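Local atomic coordinates of cellulosomal scaffoldin (Acetivibrio cellulolyticus, PDB entry 4WI0), a protein that binds a type II cohesin through the X-module and dockerin piece present here, while the whole protein probably cleaves internal beta-1,4-glucosidic linkages of cellulose. Residues 135-138 against 139-143; 105-108 against 109-112. The protein carries 1 engineered substitution. All blocks are in the same frame, centred on the assembly; numbering follows the deposited sequence.

Contact 1: 135-138 against 139-143. With CA (calcium ion), chain D.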
loop_
_atom_site.group_PDB
_atom_site.type_symbol
_atom_site.label_atom_id
_atom_site.label_comp_id
_atom_site.label_asym_id
_atom_site.label_seq_id
_atom_site.Cartn_x
_atom_site.Cartn_y
_atom_site.Cartn_z
ATOM N N GLY B 135 9.033 4.436 6.614
ATOM C CA GLY B 135 8.802 5.624 7.438
ATOM C C GLY B 135 7.486 6.325 7.163
ATOM O O GLY B 135 7.302 7.475 7.554
ATOM N N ALA B 136 6.576 5.625 6.492
ATOM C CA ALA B 136 5.254 6.143 6.180
ATOM C C ALA B 136 4.238 5.003 6.198
ATOM O O ALA B 136 4.587 3.844 5.974
ATOM C CB ALA B 136 5.263 6.810 4.819
ATOM N N ILE B 137 2.991 5.338 6.485
ATOM C CA ILE B 137 1.886 4.386 6.370
ATOM C C ILE B 137 1.038 4.923 5.234
ATOM O O ILE B 137 0.414 5.981 5.362
ATOM C CB ILE B 137 1.080 4.244 7.680
ATOM C CG1 ILE B 137 1.998 3.719 8.794
ATOM C CG2 ILE B 137 -0.077 3.277 7.479
ATOM C CD1 ILE B 137 1.461 3.894 10.198
ATOM N N SER B 138 1.067 4.211 4.112
ATOM C CA SER B 138 0.488 4.688 2.858
ATOM C C SER B 138 -0.163 3.514 2.138
ATOM O O SER B 138 -0.272 2.430 2.708
ATOM C CB SER B 138 1.582 5.329 1.992
ATOM O OG SER B 138 2.620 4.416 1.683
ATOM N N LEU B 139 -0.596 3.731 0.894
ATOM C CA LEU B 139 -1.257 2.669 0.122
ATOM C C LEU B 139 -0.341 1.461 -0.122
ATOM O O LEU B 139 -0.828 0.337 -0.226
ATOM C CB LEU B 139 -1.781 3.204 -1.215
ATOM C CG LEU B 139 -2.633 2.246 -2.060
ATOM C CD1 LEU B 139 -3.754 1.619 -1.241
ATOM C CD2 LEU B 139 -3.199 2.971 -3.267
ATOM N N GLU B 140 0.974 1.690 -0.218
ATOM C CA GLU B 140 1.929 0.580 -0.355
ATOM C C GLU B 140 1.758 -0.482 0.725
ATOM O O GLU B 140 1.758 -1.676 0.430
ATOM C CB GLU B 140 3.364 1.084 -0.310
ATOM C CG GLU B 140 3.771 1.765 -1.584
ATOM C CD GLU B 140 5.147 2.350 -1.505
ATOM O OE1 GLU B 140 6.096 1.551 -1.297
ATOM O OE2 GLU B 140 5.263 3.594 -1.670
ATOM N N ASP B 141 1.635 -0.036 1.972
ATOM C CA ASP B 141 1.464 -0.942 3.111
ATOM C C ASP B 141 0.173 -1.742 2.979
ATOM O O ASP B 141 0.152 -2.946 3.231
ATOM C CB ASP B 141 1.456 -0.154 4.418
ATOM C CG ASP B 141 2.723 0.651 4.602
ATOM O OD1 ASP B 141 3.784 0.038 4.815
ATOM O OD2 ASP B 141 2.657 1.896 4.488
ATOM N N VAL B 142 -0.898 -1.061 2.578
ATOM C CA VAL B 142 -2.196 -1.710 2.369
ATOM C C VAL B 142 -2.133 -2.737 1.222
ATOM O O VAL B 142 -2.691 -3.839 1.336
ATOM C CB VAL B 142 -3.305 -0.653 2.111
ATOM C CG1 VAL B 142 -4.595 -1.296 1.606
ATOM C CG2 VAL B 142 -3.566 0.163 3.373
ATOM N N MET B 143 -1.457 -2.389 0.121
ATOM C CA MET B 143 -1.358 -3.294 -1.038
ATOM C C MET B 143 -0.499 -4.521 -0.739
ATOM O O MET B 143 -0.722 -5.585 -1.319
ATOM C CB MET B 143 -0.817 -2.576 -2.280
ATOM C CG MET B 143 -1.724 -1.480 -2.830
ATOM S SD MET B 143 -3.352 -2.038 -3.359
ATOM C CE MET B 143 -2.892 -3.033 -4.766
HETATM CA CA CA D . 5.212 2.015 4.626
HETATM O O HOH W 1 2.384 4.629 -1.107
HETATM O O HOH W 2 4.623 3.039 2.485
#
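Ala136 and Asp141 meet at a calcium ion, and the metal holds two acceptor oxygens, Ala136 O and Asp141 OD2, 3.1 Å apart with no hydrogen between them to bond. The backbone O of Ala136 binds the ion at 2.4 Å, while Asp141 grips it with both carboxylate oxygens, OD2 standing 2.6 Å from the metal. Water 2 is a further ligand, and the side chains of Asp130, Asn132 and Asp134 complete seven-fold coordination.

Direct hydrogen bonds run both ways between Ser138 and Asp141. Asp141 OD2 accepts a nearly straight bond (163°) from Ser138 N at 2.8 Å through its anti lone pair, the one turned away from OD1. With CG anti to the carbonyl carbon (chi1 -58°), the carboxylate of Asp141 is carried back from the first turn of the helix to both metal and Ser138. A weak backbone bond returns from Asp141 N to Ser138 O at 3.2 Å.

Water-mediated links replace a direct side-chain cap. Although Ser138 occupies the N-cap position, its OG pairs with water 2, 2.6 Å away, and with water 1 at 2.8 Å. Water 1 accepts weakly from Glu140 N and donates to Glu140 OE2 at 3.1 Å.

Asp141 OD2 thus answers to a cation and an N-H at once, a setting that would probably favour its ionised form and ties the start of helix 139-146 to the calcium loop.

Contact 2: 105-108 against 109-112; sequences NLED and ILEI. With CA (calcium ion), chain C.
Leu106 and Leu110 are joined by backbone and side chain alike, one turn apart on helix 106-113. Leu110 N bonds to Leu106 O at 2.7 Å, and Glu111 N reaches Glu107 O at 2.9 Å.

The tight part lies at the helix start and on its inner face. Asn105 N donates to Asp108 OD2 at 2.9 Å, through that oxygen's anti lone pair, while Asn105 OD1 accepts weakly from Glu107 N. Asp108 is held further by the calcium ion, which both its oxygens bind, and by Met94 N at OD1; Asp93, Asp101, Ala103 and two waters supply the other ligands. One of these, water 3, also donates to Asn105 OD1 at 2.8 Å. On the buried side Ile109 and Ile112 pack against Val145 of helix 139-146.

The outer side is looser. Leu106 CG lies 3.9 Å from Leu110 CD1 in an oblique crossing of two exposed side chains, and the bent side chain of Glu107 runs alongside that of Leu110, pointing the same way. Water 4 donates to Glu107 O and to Glu111 OE1, each at 2.9 Å, and OE1 also forms a salt bridge with Lys114.

The Asn105 and Asp108 pair is a capping box, set here in the calcium-binding loop-helix motif of dockerins, which is akin to the EF-hand.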
loop_
_atom_site.group_PDB
_atom_site.type_symbol
_atom_site.label_atom_id
_atom_site.label_comp_id
_atom_site.label_asym_id
_atom_site.label_seq_id
_atom_site.Cartn_x
_atom_site.Cartn_y
_atom_site.Cartn_z
ATOM N N ASN B 105 -6.938 -10.715 6.326
ATOM C CA ASN B 105 -8.268 -10.320 5.852
ATOM C C ASN B 105 -8.537 -8.821 6.056
ATOM O O ASN B 105 -7.591 -8.042 6.227
ATOM C CB ASN B 105 -9.338 -11.221 6.496
ATOM C CG ASN B 105 -9.283 -11.228 8.013
ATOM O OD1 ASN B 105 -8.945 -10.231 8.647
ATOM N ND2 ASN B 105 -9.647 -12.365 8.608
ATOM N N LEU B 106 -9.805 -8.413 6.014
ATOM C CA LEU B 106 -10.169 -6.999 6.110
ATOM C C LEU B 106 -9.743 -6.357 7.434
ATOM O O LEU B 106 -9.341 -5.192 7.455
ATOM C CB LEU B 106 -11.680 -6.821 5.910
ATOM C CG LEU B 106 -12.237 -5.400 5.825
ATOM C CD1 LEU B 106 -11.710 -4.668 4.593
ATOM C CD2 LEU B 106 -13.754 -5.417 5.813
ATOM N N GLU B 107 -9.826 -7.113 8.528
ATOM C CA GLU B 107 -9.489 -6.581 9.853
ATOM C C GLU B 107 -8.032 -6.137 9.915
ATOM O O GLU B 107 -7.706 -5.142 10.563
ATOM C CB GLU B 107 -9.770 -7.602 10.960
ATOM C CG GLU B 107 -11.211 -7.624 11.442
ATOM C CD GLU B 107 -12.205 -7.876 10.325
ATOM O OE1 GLU B 107 -12.149 -8.967 9.708
ATOM O OE2 GLU B 107 -13.035 -6.981 10.059
ATOM N N ASP B 108 -7.171 -6.884 9.235
ATOM C CA ASP B 108 -5.753 -6.546 9.134
ATOM C C ASP B 108 -5.563 -5.250 8.364
ATOM O O ASP B 108 -4.780 -4.390 8.775
ATOM C CB ASP B 108 -4.993 -7.671 8.457
ATOM C CG ASP B 108 -5.039 -8.948 9.256
ATOM O OD1 ASP B 108 -4.476 -8.972 10.365
ATOM O OD2 ASP B 108 -5.650 -9.929 8.794
ATOM N N ILE B 109 -6.302 -5.107 7.266
ATOM C CA ILE B 109 -6.307 -3.858 6.495
ATOM C C ILE B 109 -6.828 -2.703 7.340
ATOM O O ILE B 109 -6.233 -1.629 7.351
ATOM C CB ILE B 109 -7.144 -3.968 5.196
ATOM C CG1 ILE B 109 -6.456 -4.939 4.226
ATOM C CG2 ILE B 109 -7.329 -2.586 4.559
ATOM C CD1 ILE B 109 -7.024 -4.977 2.822
ATOM N N LEU B 110 -7.938 -2.915 8.046
ATOM C CA LEU B 110 -8.510 -1.850 8.871
ATOM C C LEU B 110 -7.566 -1.419 9.989
ATOM O O LEU B 110 -7.535 -0.245 10.360
ATOM C CB LEU B 110 -9.875 -2.251 9.433
ATOM C CG LEU B 110 -10.957 -2.409 8.367
ATOM C CD1 LEU B 110 -12.203 -3.048 8.960
ATOM C CD2 LEU B 110 -11.287 -1.065 7.726
ATOM N N GLU B 111 -6.777 -2.359 10.499
ATOM C CA GLU B 111 -5.821 -2.053 11.548
ATOM C C GLU B 111 -4.770 -1.044 11.060
ATOM O O GLU B 111 -4.423 -0.111 11.782
ATOM C CB GLU B 111 -5.152 -3.341 12.047
ATOM C CG GLU B 111 -4.321 -3.187 13.315
ATOM C CD GLU B 111 -5.121 -2.719 14.519
ATOM O OE1 GLU B 111 -6.359 -2.906 14.564
ATOM O OE2 GLU B 111 -4.502 -2.157 15.439
ATOM N N ILE B 112 -4.276 -1.242 9.840
ATOM C CA ILE B 112 -3.312 -0.323 9.223
ATOM C C ILE B 112 -3.959 1.045 8.949
ATOM O O ILE B 112 -3.346 2.094 9.165
ATOM C CB ILE B 112 -2.732 -0.922 7.919
ATOM C CG1 ILE B 112 -1.882 -2.158 8.245
ATOM C CG2 ILE B 112 -1.887 0.103 7.172
ATOM C CD1 ILE B 112 -1.680 -3.096 7.079
HETATM CA CA CA C . -5.242 -11.354 10.777
HETATM O O HOH W 3 -7.510 -10.666 11.048
HETATM O O HOH W 4 -8.570 -4.077 13.089
HETATM O O HOH W 5 -5.059 -10.667 13.118
#

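Contacts 1 and 2 are two renderings of one design, calcium loop followed by helix, within a single dockerin. In each, an aspartate at the third position of the helix chelates its own calcium and receives the N-H of the N-cap residue. Their centres lie 12 Å apart, and apolar side chains join them: Ile137 CG2 touches Ile112 CG2 at 3.7 Å, and Val142 CG1 approaches Ile109 CG2 at 4.2 Å. The side chain of Ile112 also comes within about 8 Å of the calcium of contact 1. Their surroundings differ, since the neighbouring protein chain comes within reach of seven residues of 135-143 and of a single one, Ile109, of 105-112.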